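Local atomic coordinates of phosphothreonine lyase ospF (Shigella flexneri, PDB entry 3I0U), a protein that is a secreted type III effector of Shigella that, as a phosphothreonine lyase, probably eliminates the phosphate from phosphothreonine of host proteins. Residues S40-S45 with W112-M117; P71-D76 with A147-K152. All blocks are in the same frame, centred on the assembly; numbering follows the deposited sequence.

Interaction 1 of 2, residues S40-S45 with W112-M117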
loop_
_atom_site.group_PDB
_atom_site.type_symbol
_atom_site.label_atom_id
_atom_site.label_comp_id
_atom_site.label_asym_id
_atom_site.label_seq_id
_atom_site.Cartn_x
_atom_site.Cartn_y
_atom_site.Cartn_z
ATOM N N SER A 40 -16.121 -5.481 9.282
ATOM C CA SER A 40 -16.400 -6.550 10.231
ATOM C C SER A 40 -16.229 -7.942 9.608
ATOM O O SER A 40 -15.820 -8.866 10.309
ATOM C CB SER A 40 -17.733 -6.395 10.983
ATOM O OG SER A 40 -18.830 -6.659 10.152
ATOM N N ASP A 41 -16.499 -8.093 8.312
ATOM C CA ASP A 41 -16.272 -9.380 7.648
ATOM C C ASP A 41 -14.810 -9.816 7.702
ATOM O O ASP A 41 -14.546 -10.968 8.038
ATOM C CB ASP A 41 -16.737 -9.389 6.193
ATOM C CG ASP A 41 -18.231 -9.205 6.040
ATOM O OD1 ASP A 41 -19.004 -9.607 6.934
ATOM O OD2 ASP A 41 -18.634 -8.638 4.999
ATOM N N ILE A 42 -13.867 -8.911 7.396
ATOM C CA ILE A 42 -12.439 -9.243 7.482
ATOM C C ILE A 42 -11.962 -9.445 8.926
ATOM O O ILE A 42 -10.967 -10.146 9.154
ATOM C CB ILE A 42 -11.515 -8.258 6.724
ATOM C CG1 ILE A 42 -11.549 -6.847 7.320
ATOM C CG2 ILE A 42 -11.891 -8.171 5.254
ATOM C CD1 ILE A 42 -10.390 -6.017 6.909
ATOM N N CYS A 43 -12.699 -8.905 9.908
ATOM C CA CYS A 43 -12.330 -9.098 11.322
ATOM C C CYS A 43 -12.562 -10.517 11.850
ATOM O O CYS A 43 -11.964 -10.923 12.842
ATOM C CB CYS A 43 -12.980 -8.033 12.194
ATOM S SG CYS A 43 -12.133 -6.451 11.994
ATOM N N GLN A 44 -13.393 -11.275 11.141
ATOM C CA GLN A 44 -13.836 -12.600 11.537
ATOM C C GLN A 44 -13.298 -13.694 10.651
ATOM O O GLN A 44 -13.256 -14.856 11.045
ATOM C CB GLN A 44 -15.339 -12.604 11.510
ATOM C CG GLN A 44 -15.847 -11.625 12.534
ATOM C CD GLN A 44 -17.174 -11.060 12.184
ATOM O OE1 GLN A 44 -18.195 -11.761 12.199
ATOM N NE2 GLN A 44 -17.193 -9.777 11.890
ATOM N N SER A 45 -12.881 -13.294 9.458
ATOM C CA SER A 45 -12.211 -14.131 8.474
ATOM C C SER A 45 -10.968 -14.822 9.039
ATOM O O SER A 45 -9.846 -14.309 8.899
ATOM C CB SER A 45 -11.790 -13.255 7.268
ATOM O OG SER A 45 -12.742 -13.259 6.209
ATOM N N TRP A 112 -1.138 -6.842 1.764
ATOM C CA TRP A 112 -1.340 -5.756 2.712
ATOM C C TRP A 112 -1.853 -6.288 4.021
ATOM O O TRP A 112 -2.217 -7.477 4.132
ATOM C CB TRP A 112 -2.237 -4.651 2.169
ATOM C CG TRP A 112 -3.492 -5.100 1.443
ATOM C CD1 TRP A 112 -3.602 -5.426 0.132
ATOM C CD2 TRP A 112 -4.809 -5.247 1.999
ATOM N NE1 TRP A 112 -4.887 -5.795 -0.168
ATOM C CE2 TRP A 112 -5.664 -5.666 0.946
ATOM C CE3 TRP A 112 -5.355 -5.062 3.285
ATOM C CZ2 TRP A 112 -7.037 -5.937 1.139
ATOM C CZ3 TRP A 112 -6.709 -5.322 3.472
ATOM C CH2 TRP A 112 -7.532 -5.769 2.407
ATOM N N LYS A 113 -1.855 -5.431 5.034
ATOM C CA LYS A 113 -2.557 -5.755 6.293
ATOM C C LYS A 113 -3.254 -4.513 6.866
ATOM O O LYS A 113 -2.969 -3.379 6.495
ATOM C CB LYS A 113 -1.624 -6.400 7.325
ATOM C CG LYS A 113 -0.665 -5.403 7.927
ATOM C CD LYS A 113 0.589 -6.064 8.539
ATOM C CE LYS A 113 1.276 -4.952 9.319
ATOM N NZ LYS A 113 2.233 -5.514 10.276
ATOM N N ILE A 114 -4.183 -4.752 7.775
ATOM C CA ILE A 114 -4.880 -3.679 8.456
ATOM C C ILE A 114 -5.106 -4.042 9.919
ATOM O O ILE A 114 -5.457 -5.188 10.242
ATOM C CB ILE A 114 -6.191 -3.280 7.730
ATOM C CG1 ILE A 114 -6.844 -2.065 8.421
ATOM C CG2 ILE A 114 -7.148 -4.474 7.632
ATOM C CD1 ILE A 114 -8.064 -1.518 7.750
ATOM N N THR A 115 -4.841 -3.082 10.799
ATOM C CA THR A 115 -5.131 -3.189 12.233
ATOM C C THR A 115 -6.574 -3.566 12.459
ATOM O O THR A 115 -7.461 -3.035 11.802
ATOM C CB THR A 115 -4.834 -1.850 12.910
ATOM O OG1 THR A 115 -3.492 -1.495 12.591
ATOM C CG2 THR A 115 -4.911 -1.931 14.370
ATOM N N ASP A 116 -6.775 -4.518 13.364
ATOM C CA ASP A 116 -8.068 -4.966 13.854
ATOM C C ASP A 116 -8.413 -4.097 15.069
ATOM O O ASP A 116 -8.093 -4.450 16.222
ATOM C CB ASP A 116 -7.967 -6.474 14.183
ATOM C CG ASP A 116 -9.276 -7.103 14.730
ATOM O OD1 ASP A 116 -9.245 -8.351 14.926
ATOM O OD2 ASP A 116 -10.302 -6.407 14.987
ATOM N N MET A 117 -9.103 -2.983 14.798
ATOM C CA MET A 117 -9.614 -2.025 15.805
ATOM C C MET A 117 -10.215 -2.565 17.101
ATOM O O MET A 117 -10.368 -1.791 18.035
ATOM C CB MET A 117 -10.661 -1.097 15.195
ATOM C CG MET A 117 -10.154 -0.050 14.243
ATOM S SD MET A 117 -8.356 0.153 14.392
ATOM C CE MET A 117 -8.187 1.467 15.598
#

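Interaction 2 of 2, residues P71-D76 with A147-K152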
loop_
_atom_site.group_PDB
_atom_site.type_symbol
_atom_site.label_atom_id
_atom_site.label_comp_id
_atom_site.label_asym_id
_atom_site.label_seq_id
_atom_site.Cartn_x
_atom_site.Cartn_y
_atom_site.Cartn_z
ATOM N N PRO A 71 0.590 -13.785 -6.977
ATOM C CA PRO A 71 1.269 -12.491 -7.025
ATOM C C PRO A 71 1.527 -12.010 -8.467
ATOM O O PRO A 71 1.763 -12.823 -9.367
ATOM C CB PRO A 71 2.603 -12.765 -6.289
ATOM C CG PRO A 71 2.780 -14.253 -6.331
ATOM C CD PRO A 71 1.395 -14.792 -6.249
ATOM N N GLN A 72 1.440 -10.702 -8.671
ATOM C CA GLN A 72 1.749 -10.098 -9.956
ATOM C C GLN A 72 3.201 -9.674 -10.015
ATOM O O GLN A 72 3.750 -9.391 -11.107
ATOM C CB GLN A 72 0.871 -8.895 -10.203
ATOM C CG GLN A 72 -0.468 -9.222 -10.787
ATOM C CD GLN A 72 -1.413 -8.034 -10.694
ATOM O OE1 GLN A 72 -2.635 -8.199 -10.717
ATOM N NE2 GLN A 72 -0.855 -6.825 -10.551
ATOM N N SER A 73 3.826 -9.652 -8.846
ATOM C CA SER A 73 5.230 -9.413 -8.756
ATOM C C SER A 73 5.846 -10.678 -8.204
ATOM O O SER A 73 5.996 -10.823 -6.997
ATOM C CB SER A 73 5.494 -8.204 -7.861
ATOM O OG SER A 73 4.532 -7.192 -8.118
ATOM N N LYS A 74 6.225 -11.596 -9.076
ATOM C CA LYS A 74 6.667 -12.918 -8.611
ATOM C C LYS A 74 8.032 -13.035 -7.881
ATOM O O LYS A 74 8.495 -14.137 -7.661
ATOM C CB LYS A 74 6.528 -13.952 -9.744
ATOM C CG LYS A 74 5.071 -14.245 -10.143
ATOM C CD LYS A 74 4.967 -14.631 -11.626
ATOM C CE LYS A 74 3.565 -14.339 -12.211
ATOM N NZ LYS A 74 3.139 -12.891 -12.208
ATOM N N GLY A 75 8.652 -11.932 -7.467
ATOM C CA GLY A 75 9.933 -11.987 -6.730
ATOM C C GLY A 75 9.836 -11.577 -5.264
ATOM O O GLY A 75 8.740 -11.540 -4.712
ATOM N N ASP A 76 10.983 -11.258 -4.642
ATOM C CA ASP A 76 11.096 -10.903 -3.201
ATOM C C ASP A 76 10.487 -9.554 -2.788
ATOM O O ASP A 76 10.532 -8.587 -3.558
ATOM C CB ASP A 76 12.559 -10.811 -2.786
ATOM C CG ASP A 76 13.386 -12.020 -3.201
ATOM O OD1 ASP A 76 13.146 -13.105 -2.620
ATOM O OD2 ASP A 76 14.309 -11.867 -4.067
ATOM N N ALA A 147 9.614 -0.527 -14.559
ATOM C CA ALA A 147 9.026 0.800 -14.671
ATOM C C ALA A 147 7.477 0.857 -14.579
ATOM O O ALA A 147 6.928 1.847 -14.104
ATOM C CB ALA A 147 9.508 1.454 -15.916
ATOM N N LEU A 148 6.804 -0.206 -15.028
ATOM C CA LEU A 148 5.355 -0.247 -15.099
ATOM C C LEU A 148 4.869 -0.436 -13.721
ATOM O O LEU A 148 3.903 0.240 -13.311
ATOM C CB LEU A 148 4.846 -1.445 -15.888
ATOM C CG LEU A 148 3.582 -1.384 -16.760
ATOM C CD1 LEU A 148 3.025 -2.768 -16.871
ATOM C CD2 LEU A 148 2.491 -0.429 -16.323
ATOM N N LEU A 149 5.534 -1.354 -13.001
ATOM C CA LEU A 149 5.186 -1.621 -11.613
ATOM C C LEU A 149 5.250 -0.304 -10.862
ATOM O O LEU A 149 4.263 0.121 -10.283
ATOM C CB LEU A 149 6.141 -2.640 -10.996
ATOM C CG LEU A 149 5.674 -3.621 -9.886
ATOM C CD1 LEU A 149 6.744 -3.741 -8.828
ATOM C CD2 LEU A 149 4.350 -3.251 -9.219
ATOM N N LEU A 150 6.405 0.354 -10.938
ATOM C CA LEU A 150 6.619 1.639 -10.280
ATOM C C LEU A 150 5.642 2.724 -10.673
ATOM O O LEU A 150 5.243 3.521 -9.831
ATOM C CB LEU A 150 8.032 2.145 -10.509
ATOM C CG LEU A 150 9.151 1.293 -9.929
ATOM C CD1 LEU A 150 10.475 1.807 -10.434
ATOM C CD2 LEU A 150 9.096 1.291 -8.401
ATOM N N HIS A 151 5.254 2.740 -11.939
ATOM C CA HIS A 151 4.226 3.632 -12.397
ATOM C C HIS A 151 2.916 3.255 -11.718
ATOM O O HIS A 151 2.300 4.106 -11.066
ATOM C CB HIS A 151 4.095 3.598 -13.910
ATOM C CG HIS A 151 3.122 4.596 -14.437
ATOM N ND1 HIS A 151 3.240 5.950 -14.200
ATOM C CD2 HIS A 151 1.999 4.439 -15.174
ATOM C CE1 HIS A 151 2.236 6.583 -14.778
ATOM N NE2 HIS A 151 1.471 5.691 -15.379
ATOM N N LYS A 152 2.525 1.981 -11.827
ATOM C CA LYS A 152 1.314 1.475 -11.192
ATOM C C LYS A 152 1.269 1.865 -9.711
ATOM O O LYS A 152 0.290 2.459 -9.271
ATOM C CB LYS A 152 1.147 -0.039 -11.408
ATOM C CG LYS A 152 0.609 -0.431 -12.800
ATOM C CD LYS A 152 0.861 -1.887 -13.266
ATOM C CE LYS A 152 0.102 -2.994 -12.502
ATOM N NZ LYS A 152 -1.347 -2.882 -12.126
#

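Interaction 1 of 2, residues S40-S45 with W112-M117
D116, which lies beside C43, has OD1 held by two groups: a salt bridge from R119 NE and a hydrogen bond from N57 ND2, which also bonds to C43 O and so links the two segments. D116 OD2 accepts a hydrogen bond from N118 ND2. This is where helix 39-44 packs against the end of strand 111-115, an inner strand of the antiparallel sheet, lying between strands 63-68 and 132-137. The D116 side chain is fully extended, with CG anti to the backbone N (chi1 180°), which carries the carboxylate from the strand end to the helix. C43 SG lies 3.5 Å from D116 OD2 and 4.0 Å from D116 CG. C43 CB is a little farther off, 4.2 Å from D116 OD2. The cysteine thus meets the carboxylate on its OD2 side.

Y39, at the start of the helix, is hydrogen-bonded through its OH to both T115 O and M117 N. The backbones themselves stay apart, with C43 CA and D116 CA 6.5 Å from each other.

The apolar half of the contact is made by two isoleucines. The CB atoms of I42 and I114 are both set toward the opposite segment, and the side chains cross at about a right angle. F95 of helix 91-102 touches both. The contact is therefore a small buried junction between helix, sheet and a second helix. In I42, CG1 sits between the backbone N and the carbonyl carbon (chi1 65°), and chi2 then extends the chain. That brings its outermost methyl, I42 CD1, to 3.7 Å from the branch methyl I114 CG2.

Interaction 2 of 2, residues P71-D76 with A147-K152
L149 is the first residue of helix 147-166 to meet the loop, and it does so at S73. This is packing of a helix start against the connection between strands 63-68 and 77-78. The S73 hydroxyl sits over the branched end of the leucine: S73 OG is 4.1 Å from both L149 CG and L149 CD2, and 4.2 Å from L149 CD1. The contact is one of van der Waals type. The S73 hydroxyl is placed there by its first torsion, which sets OG beside the backbone N (chi1 -40°). The backbones are well separated, with S73 CA and L149 CA 8.3 Å apart. P108 and D139, on two other loops, also touch L149.

One turn after L149, K152 comes back toward the loop. Its backbone is held in the helix by a bond from K152 N to L148 O, 2.7 Å long. Its side chain extends through chi2 and then bends (chi3 68°), leaving K152 NZ 4.3 Å from Q72 NE2. Both nitrogens are donors, so they do not bond to each other. Each has a weak partner outside, Y28 OH for K152 NZ and S107 O for Q72 NE2.

The loop has its own anchors. D110 OD2 accepts hydrogen bonds from two successive amides, Q72 N and S73 N, which probably steadies the backbone here. K74 NZ meets one of the lone pairs of P71 O, within the plane of that carbonyl (3.2 Å, C=O...N 139°).

Helix and loop thus touch lightly, through one hydroxyl on a leucine and two neighbouring donors. Their polar groups are engaged mainly by third parties, so the surrounding loops probably fix this arrangement more than direct bonding does.

Interactions 1 and 2 lie on opposite sides of the chain's centre. Their centres are 25 Å apart and their nearest atoms about 11 Å, so they do not touch. The sheet connects them. Strand 63-68 pairs with W112 and I114 of interaction 1 and then leads into the 71-76 loop of interaction 2. From the other direction, D110, which holds that loop, immediately precedes strand 111-115. The four segments alternate along the chain. Interaction 1 packs one end of an inner strand, and interaction 2 sets a long helix against a loop. The structure is of the apo form, so neither contact is placed against a bound substrate.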